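Local atomic coordinates of possible adhesin (Caldicellulosiruptor kronotskyensis, PDB entry 4WA0), a protein that probably mediates attachment of the bacterium to cellulose as a tapirin, this chain being its C-terminal beta-helix domain, which also binds a magnesium ion. Residues A[25-30]-A[72-77]; A[37-42]-A[48-53]. All coordinates share one frame; numbering follows the deposited sequence.

Interaction 1 of 2, residues A[25-30]-A[72-77]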
ATOM      1  N   THR A  25     -10.940   2.459   3.080  1.00  9.37           N
ATOM      2  CA  THR A  25     -11.268   1.351   2.216  1.00  9.29           C
ATOM      3  C   THR A  25     -10.953   1.758   0.784  1.00  9.82           C
ATOM      4  O   THR A  25     -11.373   2.857   0.329  1.00 12.13           O
ATOM      5  CB  THR A  25     -12.753   0.950   2.301  1.00  9.17           C
ATOM      6  OG1 THR A  25     -13.143   0.691   3.643  1.00 10.73           O
ATOM      7  CG2 THR A  25     -13.054  -0.248   1.420  1.00 10.06           C
ATOM      8  N   VAL A  26     -10.138   0.970   0.107  1.00 10.01           N
ATOM      9  CA  VAL A  26      -9.736   1.312  -1.287  1.00 10.47           C
ATOM     10  C   VAL A  26      -9.991   0.097  -2.155  1.00 11.84           C
ATOM     11  O   VAL A  26      -9.492  -1.008  -1.866  1.00 11.23           O
ATOM     12  CB  VAL A  26      -8.269   1.706  -1.441  1.00  9.33           C
ATOM     13  CG1 VAL A  26      -7.961   2.080  -2.911  1.00  9.74           C
ATOM     14  CG2 VAL A  26      -7.864   2.859  -0.553  1.00 10.48           C
ATOM     15  N   GLU A  27     -10.734   0.333  -3.249  1.00 12.31           N
ATOM     16  CA  GLU A  27     -11.064  -0.702  -4.200  1.00 13.74           C
ATOM     17  C   GLU A  27     -10.566  -0.311  -5.540  1.00 13.81           C
ATOM     18  O   GLU A  27     -11.028   0.734  -6.084  1.00 12.23           O
ATOM     19  CB  GLU A  27     -12.608  -0.882  -4.211  1.00 15.03           C
ATOM     20  CG  GLU A  27     -13.174  -1.766  -5.311  1.00 18.47           C
ATOM     21  CD  GLU A  27     -12.934  -3.240  -5.141  1.00 24.27           C
ATOM     22  OE1 GLU A  27     -12.453  -3.693  -4.114  1.00 27.82           O
ATOM     23  OE2 GLU A  27     -13.258  -3.989  -6.072  1.00 30.60           O
ATOM     24  N   ASN A  28      -9.710  -1.161  -6.117  1.00 12.75           N
ATOM     25  CA  ASN A  28      -9.101  -0.979  -7.401  1.00 14.37           C
ATOM     26  C   ASN A  28      -8.061   0.131  -7.485  1.00 13.69           C
ATOM     27  O   ASN A  28      -7.824   0.878  -6.546  1.00 11.92           O
ATOM     28  CB  ASN A  28     -10.160  -0.822  -8.512  1.00 14.58           C
ATOM     29  CG  ASN A  28     -10.949  -2.123  -8.728  1.00 17.54           C
ATOM     30  OD1 ASN A  28     -10.409  -3.228  -8.565  1.00 17.80           O
ATOM     31  ND2 ASN A  28     -12.216  -2.000  -9.024  1.00 17.76           N
ATOM     32  N   GLY A  29      -7.389   0.192  -8.627  1.00 13.50           N
ATOM     33  CA  GLY A  29      -6.220   1.033  -8.775  1.00 13.75           C
ATOM     34  C   GLY A  29      -5.004   0.589  -7.999  1.00 12.88           C
ATOM     35  O   GLY A  29      -4.989  -0.473  -7.435  1.00 13.89           O
ATOM     36  N   SER A  30      -4.070   1.494  -7.867  1.00 13.34           N
ATOM     37  CA  SER A  30      -2.826   1.271  -7.097  1.00 12.56           C
ATOM     38  C   SER A  30      -2.624   2.398  -6.090  1.00 12.47           C
ATOM     39  O   SER A  30      -3.269   3.469  -6.172  1.00 12.55           O
ATOM     40  CB  SER A  30      -1.682   1.191  -8.057  1.00 14.05           C
ATOM     41  OG  SER A  30      -1.776  -0.023  -8.794  1.00 15.60           O
ATOM     42  N   VAL A  72      -5.217  -6.544   0.321  1.00 11.32           N
ATOM     43  CA  VAL A  72      -5.052  -7.493  -0.748  1.00 11.42           C
ATOM     44  C   VAL A  72      -4.523  -6.739  -1.946  1.00 10.93           C
ATOM     45  O   VAL A  72      -5.073  -5.700  -2.320  1.00 11.69           O
ATOM     46  CB  VAL A  72      -6.405  -8.175  -1.119  1.00 10.87           C
ATOM     47  CG1 VAL A  72      -6.269  -9.015  -2.348  1.00 12.13           C
ATOM     48  CG2 VAL A  72      -7.007  -8.926   0.084  1.00 12.71           C
ATOM     49  N   VAL A  73      -3.393  -7.245  -2.457  1.00 11.05           N
ATOM     50  CA  VAL A  73      -2.610  -6.613  -3.498  1.00 11.45           C
ATOM     51  C   VAL A  73      -2.415  -7.651  -4.588  1.00 13.26           C
ATOM     52  O   VAL A  73      -1.784  -8.701  -4.371  1.00 13.83           O
ATOM     53  CB  VAL A  73      -1.280  -6.081  -2.961  1.00 11.46           C
ATOM     54  CG1 VAL A  73      -0.486  -5.440  -4.102  1.00 12.50           C
ATOM     55  CG2 VAL A  73      -1.478  -5.070  -1.792  1.00 11.55           C
ATOM     56  N   ARG A  74      -2.955  -7.356  -5.765  1.00 12.68           N
ATOM     57  CA  ARG A  74      -3.031  -8.337  -6.835  1.00 14.75           C
ATOM     58  C   ARG A  74      -1.710  -8.554  -7.518  1.00 13.94           C
ATOM     59  O   ARG A  74      -1.515  -9.612  -8.153  1.00 13.39           O
ATOM     60  CB  ARG A  74      -4.084  -7.942  -7.873  1.00 17.56           C
ATOM     61  CG  ARG A  74      -5.503  -7.848  -7.345  1.00 21.61           C
ATOM     62  CD  ARG A  74      -6.353  -7.297  -8.488  1.00 25.47           C
ATOM     63  NE  ARG A  74      -7.669  -6.972  -8.029  1.00 32.39           N
ATOM     64  CZ  ARG A  74      -8.257  -5.778  -8.097  1.00 32.22           C
ATOM     65  NH1 ARG A  74      -7.706  -4.751  -8.698  1.00 28.58           N
ATOM     66  NH2 ARG A  74      -9.515  -5.688  -7.667  1.00 34.46           N
ATOM     67  N   ASN A  75      -0.842  -7.576  -7.481  1.00 13.31           N
ATOM     68  CA  ASN A  75       0.435  -7.643  -8.099  1.00 13.81           C
ATOM     69  C   ASN A  75       1.526  -7.410  -7.031  1.00 14.37           C
ATOM     70  O   ASN A  75       1.818  -8.323  -6.287  1.00 14.05           O
ATOM     71  CB  ASN A  75       0.510  -6.741  -9.360  1.00 14.63           C
ATOM     72  CG  ASN A  75       1.775  -6.969 -10.091  1.00 17.96           C
ATOM     73  OD1 ASN A  75       2.193  -8.131 -10.215  1.00 20.63           O
ATOM     74  ND2 ASN A  75       2.415  -5.926 -10.569  1.00 17.95           N
ATOM     75  N   ILE A  76       2.084  -6.207  -6.928  0.57 12.70           N
ATOM     76  CA  ILE A  76       3.300  -5.980  -6.176  0.57 13.53           C
ATOM     77  C   ILE A  76       3.125  -5.065  -4.956  0.57 12.73           C
ATOM     78  O   ILE A  76       2.487  -4.051  -5.050  0.57 12.04           O
ATOM     79  CB  ILE A  76       4.399  -5.385  -7.097  0.57 14.13           C
ATOM     80  CG1 ILE A  76       4.818  -6.420  -8.165  0.57 14.96           C
ATOM     81  CG2 ILE A  76       5.573  -4.854  -6.282  0.57 14.10           C
ATOM     82  CD1 ILE A  76       5.638  -5.909  -9.340  0.57 15.51           C
ATOM     83  N   ILE A  77       3.688  -5.469  -3.821  1.00 12.22           N
ATOM     84  CA  ILE A  77       3.985  -4.583  -2.687  1.00 11.60           C
ATOM     85  C   ILE A  77       5.513  -4.305  -2.831  1.00 12.75           C
ATOM     86  O   ILE A  77       6.335  -5.248  -2.732  1.00 13.26           O
ATOM     87  CB  ILE A  77       3.662  -5.246  -1.325  1.00 11.17           C
ATOM     88  CG1 ILE A  77       2.143  -5.539  -1.203  1.00 11.57           C
ATOM     89  CG2 ILE A  77       4.094  -4.342  -0.169  1.00 12.37           C
ATOM     90  CD1 ILE A  77       1.698  -6.085   0.089  1.00 11.19           C
TER
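The side-chain oxygen OD1 of N28 is gripped by both terminal nitrogens of one guanidinium group. R74 NH2 gives the stronger bond, 2.8 Å from N28 OD1 with an N-H...O angle of 151°; R74 NH1 lies 3.1 Å from the same oxygen and adds a weak, more bent one. The main donor stands almost straight beyond the amide's C=O bond, at a C=O...N angle of 167°, and the oxygen sits nearly in the guanidinium plane. N28 therefore meets R74 at its edge, while the amide and guanidinium planes are turned 39° against each other. Such a fork suits the two groups: a carbonyl oxygen can accept twice, and the arginine end carries paired N-H donors.

R74 bridges the distance because its chain runs extended from CG to NE, setting out from a CG placed anti to the carbonyl carbon. The amide end of N28 comes nearer to 72-77 although its CB points away from that segment. Charge adds a looser term. E27 OE2 is 4.4 Å from R74 NH2, too far for a salt bridge but near enough that it may favour the cation, whereas E27 OE1 is bonded to ND2 of N46. R74 NH1 also makes a salt bridge to D48 OD1, on the corner of the coil between.

Both partners stand where strands give way to turns: N28 follows strand 24-27, and R74 occupies the corner between strands 69-73 and 76-79. Strand 44-47 lies between 24-27 and 69-73, so R74 reaches past the D48 corner to N28 two coils away, and the contact runs along the stacked corners of this parallel beta-helix.

Interaction 2 of 2, residues A[37-42]-A[48-53]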
ATOM      1  N   LEU A  37       5.535   5.507   3.866  0.67 10.89           N
ATOM      2  CA  LEU A  37       4.076   5.189   3.788  0.67 11.29           C
ATOM      3  C   LEU A  37       3.571   4.592   5.109  0.67 11.41           C
ATOM      4  O   LEU A  37       3.950   3.452   5.461  0.67 10.84           O
ATOM      5  CB  LEU A  37       3.864   4.239   2.625  0.67 10.50           C
ATOM      6  CG  LEU A  37       2.532   4.290   1.883  0.67 11.50           C
ATOM      7  CD1 LEU A  37       2.532   3.496   0.560  0.67 12.40           C
ATOM      8  CD2 LEU A  37       1.414   3.797   2.825  0.67 12.21           C
ATOM      9  N   THR A  38       2.727   5.346   5.848  1.00 11.62           N
ATOM     10  CA  THR A  38       2.195   4.977   7.116  1.00 11.93           C
ATOM     11  C   THR A  38       0.717   4.761   6.965  1.00 12.07           C
ATOM     12  O   THR A  38      -0.062   5.679   6.638  1.00 12.80           O
ATOM     13  CB  THR A  38       2.498   6.030   8.170  1.00 12.57           C
ATOM     14  OG1 THR A  38       3.946   6.174   8.253  1.00 14.46           O
ATOM     15  CG2 THR A  38       1.982   5.551   9.451  1.00 12.27           C
ATOM     16  N   ILE A  39       0.381   3.495   7.118  1.00 11.28           N
ATOM     17  CA  ILE A  39      -1.016   3.028   6.980  1.00 12.05           C
ATOM     18  C   ILE A  39      -1.627   2.953   8.363  1.00 11.90           C
ATOM     19  O   ILE A  39      -1.257   2.084   9.221  1.00 12.06           O
ATOM     20  CB  ILE A  39      -1.074   1.670   6.276  1.00 12.66           C
ATOM     21  CG1 ILE A  39      -0.467   1.758   4.865  1.00 14.42           C
ATOM     22  CG2 ILE A  39      -2.530   1.181   6.211  1.00 12.68           C
ATOM     23  CD1 ILE A  39      -0.463   0.443   4.067  1.00 15.92           C
ATOM     24  N   ASP A  40      -2.617   3.814   8.575  1.00 12.46           N
ATOM     25  CA  ASP A  40      -3.285   3.813   9.888  1.00 13.16           C
ATOM     26  C   ASP A  40      -4.293   2.677   9.992  1.00 14.16           C
ATOM     27  O   ASP A  40      -4.693   2.016   8.996  1.00 13.29           O
ATOM     28  CB  ASP A  40      -3.955   5.176  10.203  1.00 15.67           C
ATOM     29  CG  ASP A  40      -3.852   5.525  11.713  1.00 20.33           C
ATOM     30  OD1 ASP A  40      -3.686   4.604  12.682  1.00 25.02           O
ATOM     31  OD2 ASP A  40      -4.026   6.756  11.936  1.00 23.29           O
ATOM     32  N   GLY A  41      -4.679   2.414  11.245  1.00 12.38           N
ATOM     33  CA  GLY A  41      -5.505   1.229  11.518  1.00 13.08           C
ATOM     34  C   GLY A  41      -6.794   1.131  10.747  1.00 11.98           C
ATOM     35  O   GLY A  41      -7.473   2.128  10.533  1.00 11.46           O
ATOM     36  N   GLY A  42      -7.177  -0.104  10.444  1.00 10.92           N
ATOM     37  CA  GLY A  42      -8.394  -0.342   9.755  1.00 11.90           C
ATOM     38  C   GLY A  42      -8.395  -0.200   8.249  1.00 11.67           C
ATOM     39  O   GLY A  42      -9.460  -0.038   7.646  1.00 12.60           O
ATOM     40  N   ASP A  48      -4.139  -3.160  -6.995  1.00 12.93           N
ATOM     41  CA  ASP A  48      -3.188  -3.840  -7.837  1.00 13.09           C
ATOM     42  C   ASP A  48      -1.776  -3.748  -7.327  1.00 13.24           C
ATOM     43  O   ASP A  48      -1.072  -4.752  -7.320  1.00 13.60           O
ATOM     44  CB  ASP A  48      -3.177  -3.236  -9.239  1.00 13.31           C
ATOM     45  CG  ASP A  48      -4.496  -3.443 -10.002  1.00 16.98           C
ATOM     46  OD1 ASP A  48      -5.057  -4.541  -9.968  1.00 20.12           O
ATOM     47  OD2 ASP A  48      -4.985  -2.526 -10.710  1.00 21.47           O
ATOM     48  N   ASN A  49      -1.322  -2.574  -6.926  1.00 11.97           N
ATOM     49  CA  ASN A  49       0.040  -2.472  -6.450  1.00 11.85           C
ATOM     50  C   ASN A  49       0.031  -1.512  -5.239  1.00 11.20           C
ATOM     51  O   ASN A  49      -0.792  -0.578  -5.233  1.00 11.19           O
ATOM     52  CB  ASN A  49       0.906  -1.862  -7.497  1.00 11.97           C
ATOM     53  CG  ASN A  49       0.978  -2.683  -8.773  1.00 13.43           C
ATOM     54  OD1 ASN A  49       1.695  -3.694  -8.846  1.00 13.06           O
ATOM     55  ND2 ASN A  49       0.212  -2.273  -9.767  1.00 15.37           N
ATOM     56  N   LEU A  50       0.998  -1.688  -4.358  1.00 11.32           N
ATOM     57  CA  LEU A  50       1.189  -0.823  -3.174  1.00 10.80           C
ATOM     58  C   LEU A  50       2.685  -0.510  -3.044  1.00 11.68           C
ATOM     59  O   LEU A  50       3.497  -1.434  -2.793  1.00 10.70           O
ATOM     60  CB  LEU A  50       0.672  -1.543  -1.932  1.00 11.22           C
ATOM     61  CG  LEU A  50       0.835  -0.946  -0.556  1.00 11.54           C
ATOM     62  CD1 LEU A  50       0.111   0.379  -0.524  1.00 12.15           C
ATOM     63  CD2 LEU A  50       0.365  -1.914   0.485  1.00 11.58           C
ATOM     64  N   ILE A  51       3.059   0.727  -3.333  1.00 11.33           N
ATOM     65  CA  ILE A  51       4.471   1.111  -3.466  1.00 11.80           C
ATOM     66  C   ILE A  51       4.867   2.176  -2.496  1.00 12.77           C
ATOM     67  O   ILE A  51       4.244   3.247  -2.526  1.00 12.24           O
ATOM     68  CB  ILE A  51       4.774   1.565  -4.909  1.00 13.02           C
ATOM     69  CG1 ILE A  51       4.419   0.434  -5.844  1.00 13.41           C
ATOM     70  CG2 ILE A  51       6.225   2.060  -5.109  1.00 14.17           C
ATOM     71  CD1 ILE A  51       4.276   0.825  -7.273  1.00 15.67           C
ATOM     72  N   SER A  52       5.921   1.882  -1.727  1.00 12.65           N
ATOM     73  CA  SER A  52       6.579   2.890  -0.922  1.00 12.85           C
ATOM     74  C   SER A  52       8.065   3.005  -1.228  1.00 14.57           C
ATOM     75  O   SER A  52       8.775   2.017  -1.144  1.00 12.57           O
ATOM     76  CB  SER A  52       6.438   2.630   0.542  1.00 12.01           C
ATOM     77  OG  SER A  52       7.146   3.625   1.306  1.00 12.68           O
ATOM     78  N   LYS A  53       8.500   4.195  -1.596  1.00 15.13           N
ATOM     79  CA  LYS A  53       9.960   4.491  -1.787  1.00 16.08           C
ATOM     80  C   LYS A  53      10.639   4.929  -0.512  1.00 18.14           C
ATOM     81  O   LYS A  53      11.657   5.549  -0.508  1.00 25.08           O
ATOM     82  CB  LYS A  53      10.165   5.464  -2.917  1.00 17.82           C
ATOM     83  CG  LYS A  53       9.690   4.896  -4.257  1.00 19.67           C
ATOM     84  CD  LYS A  53      10.555   5.393  -5.430  1.00 25.46           C
ATOM     85  CE  LYS A  53      10.419   4.543  -6.690  1.00 25.76           C
ATOM     86  NZ  LYS A  53      11.059   5.242  -7.832  1.00 25.91           N
TER
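Strands 37-39 and 50-52 face each other across the interior, their axes 8.6 Å apart at closest approach and their directions 130° apart, with no hydrogen bond between them. The nearest CA pair is L37 with S52, at 5.8 Å, and from there the backbones diverge. L37 gives the largest share of the contact. In one of its two conformers, its CD1 methyl lies 3.5 Å from the carbonyl O of I51 and 4.1 Å from CD1 of L50, while its CB packs alongside S52, 3.7 Å from the serine CB. A small serine fits where the strands come closest. Its OG, anti to the backbone N (chi1 178°), is 3.6 Å from L37 CB; this buried hydroxyl finds hydrogen-bonding partners in G35 O and G54 N.

Farther along, the gap is wider and longer side chains fill it. L50 sets out to one side, but its CG is anti to the backbone N (chi1 175°), which swings the branched end inward. One methyl meets L37, and the other, CD2, comes within 4.4 Å of I39 CD1. The L50 methyls thus meet L37 and I39 by apolar contact alone.

Around this cluster, L37 makes backbone hydrogen bonds to E55 and V57, and I39 to V57, at and just before strand 56-58, where I39 also touches I58. L50 packs against V31 of strand 30-33 and M56 of strand 56-58, joining two faces of the beta-helix through its core.

How the interactions relate
From the N terminus the chain runs through 25-30, then 37-42, 48-53 and finally 72-77. Interaction 2 closes a short loop containing strand 44-47, and that loop is nested inside the longer one closed by interaction 1; the two do not cross. Interaction 1 joins corners at the surface, whereas interaction 2 packs two faces together inside. Their centres are about 10 Å apart, and D48 joins them: its backbone N and O make probable hydrogen bonds to G29 O and N75 N. Strands 30-33, 50-52 and 76-79 then follow one another in parallel along one face, so the corner stack and the core belong to the same succession of coils.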